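STIL N-terminal domain-containing protein (Trichoplax adhaerens, PDB 5OI9) probably takes part in centriole assembly as a member of the STIL family, the piece described here being its N-terminal domain. Local coordinates at residues 205-210 with 240-245; 232-237 with 252-257; 226-231 with 262-267. One frame throughout, in Å; residues are numbered along the deposited sequence.

Interaction 1. Residues 205-210 with 240-245; sequences SIVPTA and NLLLVL
Val207 and Leu242 cross obliquely, with Leu242 CD2 on Val207 CB at 3.6 Å. The same methyl meets Thr209 CG2, whose side chain crosses Leu242 at about a right angle. Val207 CG2 lies beside the backbone N, anti to the carbonyl carbon, and from there reaches Asn240 CB at 3.7 Å. Away from this cluster, the Ile206 and Leu243 side chains cross at about a right angle, CG2 of Ile206 to CG of Leu243 at 4.0 Å, next to Tyr301 of strand 296-302.

The loop meets the sheet's outermost strand 241-245 in a single backbone bridge around Ile206. Leu241 N donates to Ser205 O over 3.2 Å, nearly straight. Leu241 O receives Val207 N at 2.9 Å, almost along its C=O axis. Pro208 then centres an inverse gamma turn, and the direct backbone bonds stop.

Two waters fill in where direct bonding stops. Thr209, the N-cap residue of helix 210-216, binds both through OG1. Water 1 also takes Leu243 N and donates to Val207 O; water 2 donates to Leu243 O at 2.7 Å. Val207 O, Leu243 N and Leu243 O therefore find partners through water, while methyls pack alongside.

Interaction 2. Residues 232-237 with 252-257; sequences YVAINN and SSIPLV
The touching parts, 232-235 and 254-257, run at 93° to each other end to end, and one direct hydrogen bond joins them, Val257 N to Val233 O at 2.9 Å, nearly straight and nearly along the C=O axis. Two CA-H...O contacts flank it. Leu256 CA approaches the same Val233 O at 3.4 Å, and Ala234 CA approaches Pro255 O. Val233 also pairs through its backbone with Gly258. Two successive residues thus face one, which is consistent with a beta bulge near the start of strand 256-264.

The side chains fall into two groups on opposite sides of strand 229-235. On one side are Tyr232 and Ala234. Leu256 has CG anti to its carbonyl carbon, and its CD2 touches Tyr232 CB at 3.9 Å. The tyrosine ring itself runs on, away from this segment, to Arg278 and Tyr279 of helix 270-281. Ile254, with CG1 anti to its backbone N, sends CD1 to Ala234 CB at 3.7 Å.

On the other side Val257 lies between two neighbours and crosses each at about a right angle. Its CG2, in the crowded position between backbone N and carbonyl carbon, meets Val233 CG1 at 3.8 Å. Its CG1 meets Ile235 CG2 at the same distance.

Val233 O is closely surrounded. Leu256 CD2 comes to it from one side at 3.5 Å, and Val257 CG2 from the opposite side at the same distance. The oxygen takes its straight N-H bond between these two methyls. The contact is buried and its side chains are hydrocarbon where they meet, so the polarity across it lies in the backbone, where Val233 O takes the one direct N-H bond.

Interaction 3. Residues 226-231 with 262-267; sequences DTQKSG and DGVISI
Two flat groups belong to this contact, the carboxamide of Gln228 and the carboxylate of Asp262, and neither is stacked on by the opposite segment. The NE2 corner of Gln228 is nearest to Gly263 O, at 3.5 Å, and this is not a hydrogen bond. Asp262 CG is anti to its backbone N (chi1 180°), which sets the carboxylate alongside Lys229. There Asp262 OD2 meets Lys229 CE at 3.5 Å. Lys229 NZ stays 4.6 Å from Asp262 OD2, so no salt bridge forms, though the opposite charges would probably attract. The two side chains run side by side on one face of the sheet, where both touch Leu215 of helix 210-216.

Lys229 and Asp262 are an antiparallel hydrogen-bonded pair. Asp262 N donates to Lys229 O at 2.8 Å, nearly along the C=O axis. Lys229 N returns a longer bond to Asp262 O at 3.2 Å, coming from above the carbonyl plane. Directly after this pair the chain turns a corner at Gly263. A side chain there would clash with Thr227 O, and at its backbone angles (phi 88°) a CB would also be jammed against Asp262 O.

Gln228 bends at chi2 and crosses Val264 at about a right angle, Gln228 CG to Val264 CG1 at 3.6 Å. An alanine in place of Gln228 would lose the CG contact and the carboxamide, and would probably loosen the packing on Val264, His269 and Tyr271.

All three contacts reach one mixed sheet, in which strand 229-235 lies between 256-264 and 241-245. Interactions 2 and 3 use the same two strands, at opposite ends of strand 229-235, and their centres are about 21 Å apart. Interaction 1 is on the far neighbour, strand 241-245, to which the 205-210 loop is joined. Its centre is about 10 Å from that of interaction 2 and about 17 Å from that of interaction 3. Interactions 1 and 2 touch directly: Ala234 N and Leu242 O are 2.6 Å apart, a probable hydrogen bond, as is Val244 N with Tyr232 O. Helix 210-216 follows the loop of interaction 1 and packs on Lys229 and Asp262 of interaction 3.

Interaction 1. Residues 205-210 with 240-245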
loop_
_atom_site.group_PDB
_atom_site.type_symbol
_atom_site.label_atom_id
_atom_site.label_comp_id
_atom_site.label_asym_id
_atom_site.label_seq_id
_atom_site.Cartn_x
_atom_site.Cartn_y
_atom_site.Cartn_z
ATOM N N SER A 205 19.744 -13.430 -20.473
ATOM C CA SER A 205 19.077 -13.480 -21.768
ATOM C C SER A 205 17.566 -13.602 -21.603
ATOM O O SER A 205 17.070 -14.401 -20.803
ATOM C CB SER A 205 19.608 -14.656 -22.587
ATOM O OG SER A 205 18.827 -14.854 -23.751
ATOM N N ILE A 206 16.832 -12.809 -22.379
ATOM C CA ILE A 206 15.375 -12.822 -22.385
ATOM C C ILE A 206 14.907 -13.242 -23.771
ATOM O O ILE A 206 15.358 -12.681 -24.777
ATOM C CB ILE A 206 14.788 -11.449 -22.007
ATOM C CG1 ILE A 206 15.230 -11.044 -20.597
ATOM C CG2 ILE A 206 13.270 -11.468 -22.112
ATOM C CD1 ILE A 206 14.843 -9.633 -20.224
ATOM N N VAL A 207 14.010 -14.222 -23.820
ATOM C CA VAL A 207 13.409 -14.627 -25.097
ATOM C C VAL A 207 12.695 -13.428 -25.713
ATOM O O VAL A 207 11.853 -12.797 -25.042
ATOM C CB VAL A 207 12.435 -15.798 -24.885
ATOM C CG1 VAL A 207 11.928 -16.323 -26.220
ATOM C CG2 VAL A 207 13.101 -16.906 -24.085
ATOM N N PRO A 208 12.983 -13.066 -26.965
ATOM C CA PRO A 208 12.432 -11.826 -27.547
ATOM C C PRO A 208 10.983 -11.971 -28.006
ATOM O O PRO A 208 10.650 -11.796 -29.181
ATOM C CB PRO A 208 13.395 -11.560 -28.711
ATOM C CG PRO A 208 13.840 -12.915 -29.134
ATOM C CD PRO A 208 13.920 -13.743 -27.879
ATOM N N THR A 209 10.097 -12.278 -27.061
ATOM C CA THR A 209 8.670 -12.280 -27.346
ATOM C C THR A 209 8.172 -10.845 -27.534
ATOM O O THR A 209 8.902 -9.868 -27.339
ATOM C CB THR A 209 7.900 -12.976 -26.226
ATOM O OG1 THR A 209 8.095 -12.264 -24.997
ATOM C CG2 THR A 209 8.381 -14.407 -26.057
ATOM N N ALA A 210 6.897 -10.723 -27.911
ATOM C CA ALA A 210 6.329 -9.404 -28.177
ATOM C C ALA A 210 6.337 -8.531 -26.927
ATOM O O ALA A 210 6.597 -7.325 -27.006
ATOM C CB ALA A 210 4.909 -9.545 -28.724
ATOM N N ASN A 240 16.426 -19.732 -20.402
ATOM C CA ASN A 240 16.163 -18.371 -20.838
ATOM C C ASN A 240 14.874 -17.865 -20.204
ATOM O O ASN A 240 13.943 -18.633 -19.944
ATOM C CB ASN A 240 16.067 -18.283 -22.364
ATOM C CG ASN A 240 17.356 -18.685 -23.054
ATOM O OD1 ASN A 240 17.354 -19.528 -23.951
ATOM N ND2 ASN A 240 18.466 -18.086 -22.636
ATOM N N LEU A 241 14.829 -16.559 -19.961
ATOM C CA LEU A 241 13.715 -15.934 -19.263
ATOM C C LEU A 241 12.581 -15.612 -20.226
ATOM O O LEU A 241 12.808 -15.100 -21.327
ATOM C CB LEU A 241 14.174 -14.656 -18.560
ATOM C CG LEU A 241 15.367 -14.781 -17.612
ATOM C CD1 LEU A 241 15.645 -13.452 -16.925
ATOM C CD2 LEU A 241 15.130 -15.882 -16.588
ATOM N N LEU A 242 11.358 -15.908 -19.796
ATOM C CA LEU A 242 10.148 -15.577 -20.537
ATOM C C LEU A 242 9.311 -14.629 -19.691
ATOM O O LEU A 242 8.998 -14.941 -18.537
ATOM C CB LEU A 242 9.349 -16.837 -20.883
ATOM C CG LEU A 242 9.727 -17.568 -22.171
ATOM C CD1 LEU A 242 9.064 -18.937 -22.234
ATOM C CD2 LEU A 242 9.323 -16.731 -23.369
ATOM N N LEU A 243 8.952 -13.482 -20.259
ATOM C CA LEU A 243 8.151 -12.497 -19.548
ATOM C C LEU A 243 6.672 -12.808 -19.725
ATOM O O LEU A 243 6.227 -13.176 -20.816
ATOM C CB LEU A 243 8.458 -11.083 -20.044
ATOM C CG LEU A 243 9.925 -10.644 -20.005
ATOM C CD1 LEU A 243 10.029 -9.141 -20.197
ATOM C CD2 LEU A 243 10.606 -11.070 -18.713
ATOM N N VAL A 244 5.912 -12.659 -18.643
ATOM C CA VAL A 244 4.506 -13.040 -18.607
ATOM C C VAL A 244 3.688 -11.873 -18.072
ATOM O O VAL A 244 4.104 -11.189 -17.130
ATOM C CB VAL A 244 4.287 -14.300 -17.741
ATOM C CG1 VAL A 244 2.856 -14.782 -17.855
ATOM C CG2 VAL A 244 5.255 -15.410 -18.140
ATOM N N LEU A 245 2.522 -11.647 -18.676
ATOM C CA LEU A 245 1.598 -10.641 -18.175
ATOM C C LEU A 245 1.016 -11.071 -16.832
ATOM O O LEU A 245 0.871 -12.263 -16.547
ATOM C CB LEU A 245 0.472 -10.408 -19.180
ATOM C CG LEU A 245 0.884 -9.851 -20.542
ATOM C CD1 LEU A 245 -0.318 -9.764 -21.470
ATOM C CD2 LEU A 245 1.538 -8.490 -20.376
HETATM O O HOH W 1 9.891 -12.972 -23.043
HETATM O O HOH W 2 6.059 -13.267 -23.536
#

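Interaction 2. Residues 232-237 with 252-257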
loop_
_atom_site.group_PDB
_atom_site.type_symbol
_atom_site.label_atom_id
_atom_site.label_comp_id
_atom_site.label_asym_id
_atom_site.label_seq_id
_atom_site.Cartn_x
_atom_site.Cartn_y
_atom_site.Cartn_z
ATOM N N TYR A 232 5.415 -11.336 -14.412
ATOM C CA TYR A 232 6.192 -12.410 -13.821
ATOM C C TYR A 232 7.132 -12.994 -14.866
ATOM O O TYR A 232 6.953 -12.805 -16.073
ATOM C CB TYR A 232 5.258 -13.468 -13.213
ATOM C CG TYR A 232 4.361 -12.849 -12.163
ATOM C CD1 TYR A 232 4.795 -12.705 -10.853
ATOM C CD2 TYR A 232 3.106 -12.355 -12.494
ATOM C CE1 TYR A 232 3.993 -12.112 -9.893
ATOM C CE2 TYR A 232 2.294 -11.761 -11.543
ATOM C CZ TYR A 232 2.743 -11.645 -10.242
ATOM O OH TYR A 232 1.943 -11.051 -9.285
ATOM N N VAL A 233 8.164 -13.677 -14.378
ATOM C CA VAL A 233 9.241 -14.189 -15.216
ATOM C C VAL A 233 9.221 -15.707 -15.143
ATOM O O VAL A 233 9.350 -16.287 -14.057
ATOM C CB VAL A 233 10.610 -13.641 -14.787
ATOM C CG1 VAL A 233 11.708 -14.213 -15.676
ATOM C CG2 VAL A 233 10.613 -12.123 -14.831
ATOM N N ALA A 234 9.062 -16.344 -16.295
ATOM C CA ALA A 234 9.153 -17.787 -16.417
ATOM C C ALA A 234 10.490 -18.145 -17.060
ATOM O O ALA A 234 11.267 -17.278 -17.468
ATOM C CB ALA A 234 7.969 -18.328 -17.220
ATOM N N ILE A 235 10.768 -19.441 -17.151
ATOM C CA ILE A 235 12.042 -19.923 -17.672
ATOM C C ILE A 235 11.786 -21.194 -18.471
ATOM O O ILE A 235 10.903 -21.988 -18.127
ATOM C CB ILE A 235 13.061 -20.153 -16.533
ATOM C CG1 ILE A 235 14.456 -20.451 -17.087
ATOM C CG2 ILE A 235 12.602 -21.268 -15.604
ATOM C CD1 ILE A 235 15.543 -20.436 -16.029
ATOM N N ASN A 236 12.540 -21.373 -19.555
ATOM C CA ASN A 236 12.382 -22.516 -20.444
ATOM C C ASN A 236 13.552 -23.485 -20.280
ATOM O O ASN A 236 14.426 -23.312 -19.424
ATOM C CB ASN A 236 12.242 -22.058 -21.900
ATOM C CG ASN A 236 13.443 -21.266 -22.393
ATOM O OD1 ASN A 236 14.477 -21.188 -21.729
ATOM N ND2 ASN A 236 13.308 -20.675 -23.574
ATOM N N ASN A 237 13.565 -24.513 -21.135
ATOM C CA ASN A 237 14.569 -25.569 -21.027
ATOM C C ASN A 237 15.980 -25.039 -21.247
ATOM O O ASN A 237 16.931 -25.539 -20.636
ATOM C CB ASN A 237 14.256 -26.684 -22.023
ATOM C CG ASN A 237 12.844 -27.213 -21.878
ATOM O OD1 ASN A 237 12.423 -27.598 -20.788
ATOM N ND2 ASN A 237 12.099 -27.218 -22.977
ATOM N N SER A 252 -0.762 -19.706 -12.685
ATOM C CA SER A 252 -1.035 -20.536 -11.515
ATOM C C SER A 252 -0.098 -21.737 -11.426
ATOM O O SER A 252 0.169 -22.224 -10.320
ATOM C CB SER A 252 -2.496 -20.992 -11.523
ATOM O OG SER A 252 -2.809 -21.707 -12.705
ATOM N N SER A 253 0.421 -22.231 -12.555
ATOM C CA SER A 253 1.299 -23.395 -12.500
ATOM C C SER A 253 2.525 -23.321 -13.402
ATOM O O SER A 253 3.351 -24.239 -13.353
ATOM C CB SER A 253 0.508 -24.676 -12.826
ATOM O OG SER A 253 -0.159 -24.561 -14.067
ATOM N N ILE A 254 2.681 -22.280 -14.210
ATOM C CA ILE A 254 3.913 -22.134 -14.996
ATOM C C ILE A 254 5.091 -21.958 -14.040
ATOM O O ILE A 254 4.932 -21.325 -12.980
ATOM C CB ILE A 254 3.786 -20.947 -15.963
ATOM C CG1 ILE A 254 4.888 -20.964 -17.029
ATOM C CG2 ILE A 254 3.782 -19.613 -15.217
ATOM C CD1 ILE A 254 4.745 -19.870 -18.067
ATOM N N PRO A 255 6.265 -22.527 -14.325
ATOM C CA PRO A 255 7.409 -22.360 -13.411
ATOM C C PRO A 255 7.925 -20.928 -13.435
ATOM O O PRO A 255 8.391 -20.439 -14.466
ATOM C CB PRO A 255 8.447 -23.348 -13.958
ATOM C CG PRO A 255 8.070 -23.535 -15.393
ATOM C CD PRO A 255 6.572 -23.461 -15.422
ATOM N N LEU A 256 7.849 -20.261 -12.286
ATOM C CA LEU A 256 8.204 -18.854 -12.166
ATOM C C LEU A 256 9.497 -18.697 -11.378
ATOM O O LEU A 256 9.744 -19.433 -10.417
ATOM C CB LEU A 256 7.075 -18.067 -11.495
ATOM C CG LEU A 256 5.763 -18.001 -12.281
ATOM C CD1 LEU A 256 4.666 -17.342 -11.463
ATOM C CD2 LEU A 256 5.975 -17.257 -13.597
ATOM N N VAL A 257 10.319 -17.731 -11.787
ATOM C CA VAL A 257 11.602 -17.464 -11.150
ATOM C C VAL A 257 11.740 -16.025 -10.683
ATOM O O VAL A 257 12.802 -15.652 -10.175
ATOM C CB VAL A 257 12.777 -17.831 -12.078
ATOM C CG1 VAL A 257 12.837 -19.338 -12.294
ATOM C CG2 VAL A 257 12.647 -17.093 -13.408
#

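Interaction 3. Residues 226-231 with 262-267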
loop_
_atom_site.group_PDB
_atom_site.type_symbol
_atom_site.label_atom_id
_atom_site.label_comp_id
_atom_site.label_asym_id
_atom_site.label_seq_id
_atom_site.Cartn_x
_atom_site.Cartn_y
_atom_site.Cartn_z
ATOM N N ASP A 226 3.023 7.262 -11.559
ATOM C CA ASP A 226 2.009 6.223 -11.366
ATOM C C ASP A 226 1.646 5.538 -12.680
ATOM O O ASP A 226 0.484 5.208 -12.931
ATOM C CB ASP A 226 0.763 6.789 -10.682
ATOM C CG ASP A 226 1.033 7.224 -9.257
ATOM O OD1 ASP A 226 2.127 6.918 -8.737
ATOM O OD2 ASP A 226 0.151 7.875 -8.658
ATOM N N THR A 227 2.647 5.326 -13.531
ATOM C CA THR A 227 2.504 4.508 -14.729
ATOM C C THR A 227 3.242 3.185 -14.567
ATOM O O THR A 227 3.883 2.693 -15.497
ATOM C CB THR A 227 3.010 5.239 -15.969
ATOM O OG1 THR A 227 4.300 5.807 -15.706
ATOM C CG2 THR A 227 2.053 6.327 -16.359
ATOM N N GLN A 228 3.163 2.602 -13.376
ATOM C CA GLN A 228 3.828 1.338 -13.118
ATOM C C GLN A 228 2.993 0.177 -13.635
ATOM O O GLN A 228 1.762 0.184 -13.550
ATOM C CB GLN A 228 4.087 1.162 -11.620
ATOM C CG GLN A 228 5.043 2.177 -11.026
ATOM C CD GLN A 228 4.351 3.454 -10.606
ATOM O OE1 GLN A 228 3.187 3.438 -10.207
ATOM N NE2 GLN A 228 5.063 4.573 -10.696
ATOM N N LYS A 229 3.674 -0.818 -14.192
ATOM C CA LYS A 229 3.070 -2.111 -14.463
ATOM C C LYS A 229 4.109 -3.181 -14.176
ATOM O O LYS A 229 5.315 -2.916 -14.153
ATOM C CB LYS A 229 2.539 -2.218 -15.900
ATOM C CG LYS A 229 3.583 -2.074 -16.989
ATOM C CD LYS A 229 2.943 -2.276 -18.358
ATOM C CE LYS A 229 3.978 -2.467 -19.453
ATOM N NZ LYS A 229 3.354 -2.989 -20.703
ATOM N N SER A 230 3.629 -4.395 -13.923
ATOM C CA SER A 230 4.524 -5.479 -13.563
ATOM C C SER A 230 3.951 -6.792 -14.067
ATOM O O SER A 230 2.773 -6.887 -14.426
ATOM C CB SER A 230 4.754 -5.547 -12.049
ATOM O OG SER A 230 3.640 -6.126 -11.393
ATOM N N GLY A 231 4.807 -7.802 -14.091
ATOM C CA GLY A 231 4.411 -9.138 -14.466
ATOM C C GLY A 231 5.337 -10.147 -13.831
ATOM O O GLY A 231 5.994 -9.852 -12.828
ATOM N N ASP A 262 8.019 -2.261 -14.649
ATOM C CA ASP A 262 8.190 -1.194 -15.622
ATOM C C ASP A 262 7.617 0.102 -15.061
ATOM O O ASP A 262 6.692 0.091 -14.245
ATOM C CB ASP A 262 7.498 -1.554 -16.948
ATOM C CG ASP A 262 7.639 -0.475 -18.002
ATOM O OD1 ASP A 262 8.617 0.297 -17.945
ATOM O OD2 ASP A 262 6.758 -0.396 -18.886
ATOM N N GLY A 263 8.184 1.224 -15.496
ATOM C CA GLY A 263 7.611 2.524 -15.205
ATOM C C GLY A 263 8.043 3.176 -13.912
ATOM O O GLY A 263 7.301 4.010 -13.383
ATOM N N VAL A 264 9.214 2.829 -13.381
ATOM C CA VAL A 264 9.756 3.481 -12.196
ATOM C C VAL A 264 11.099 4.098 -12.562
ATOM O O VAL A 264 11.706 3.770 -13.583
ATOM C CB VAL A 264 9.911 2.513 -11.003
ATOM C CG1 VAL A 264 8.578 1.871 -10.659
ATOM C CG2 VAL A 264 10.957 1.454 -11.311
ATOM N N ILE A 265 11.565 5.003 -11.705
ATOM C CA ILE A 265 12.852 5.651 -11.936
ATOM C C ILE A 265 13.999 4.801 -11.408
ATOM O O ILE A 265 15.054 4.712 -12.042
ATOM C CB ILE A 265 12.853 7.066 -11.318
ATOM C CG1 ILE A 265 12.081 8.029 -12.222
ATOM C CG2 ILE A 265 14.270 7.568 -11.100
ATOM C CD1 ILE A 265 11.975 9.432 -11.677
ATOM N N SER A 266 13.817 4.153 -10.260
ATOM C CA SER A 266 14.866 3.328 -9.678
ATOM C C SER A 266 14.227 2.171 -8.922
ATOM O O SER A 266 13.001 2.047 -8.848
ATOM C CB SER A 266 15.773 4.149 -8.756
ATOM O OG SER A 266 15.119 4.444 -7.534
ATOM N N ILE A 267 15.080 1.318 -8.349
ATOM C CA ILE A 267 14.607 0.189 -7.560
ATOM C C ILE A 267 14.034 0.617 -6.218
ATOM O O ILE A 267 13.360 -0.180 -5.554
ATOM C CB ILE A 267 15.758 -0.822 -7.372
ATOM C CG1 ILE A 267 15.227 -2.164 -6.866
ATOM C CG2 ILE A 267 16.829 -0.254 -6.446
ATOM C CD1 ILE A 267 16.290 -3.192 -6.665
#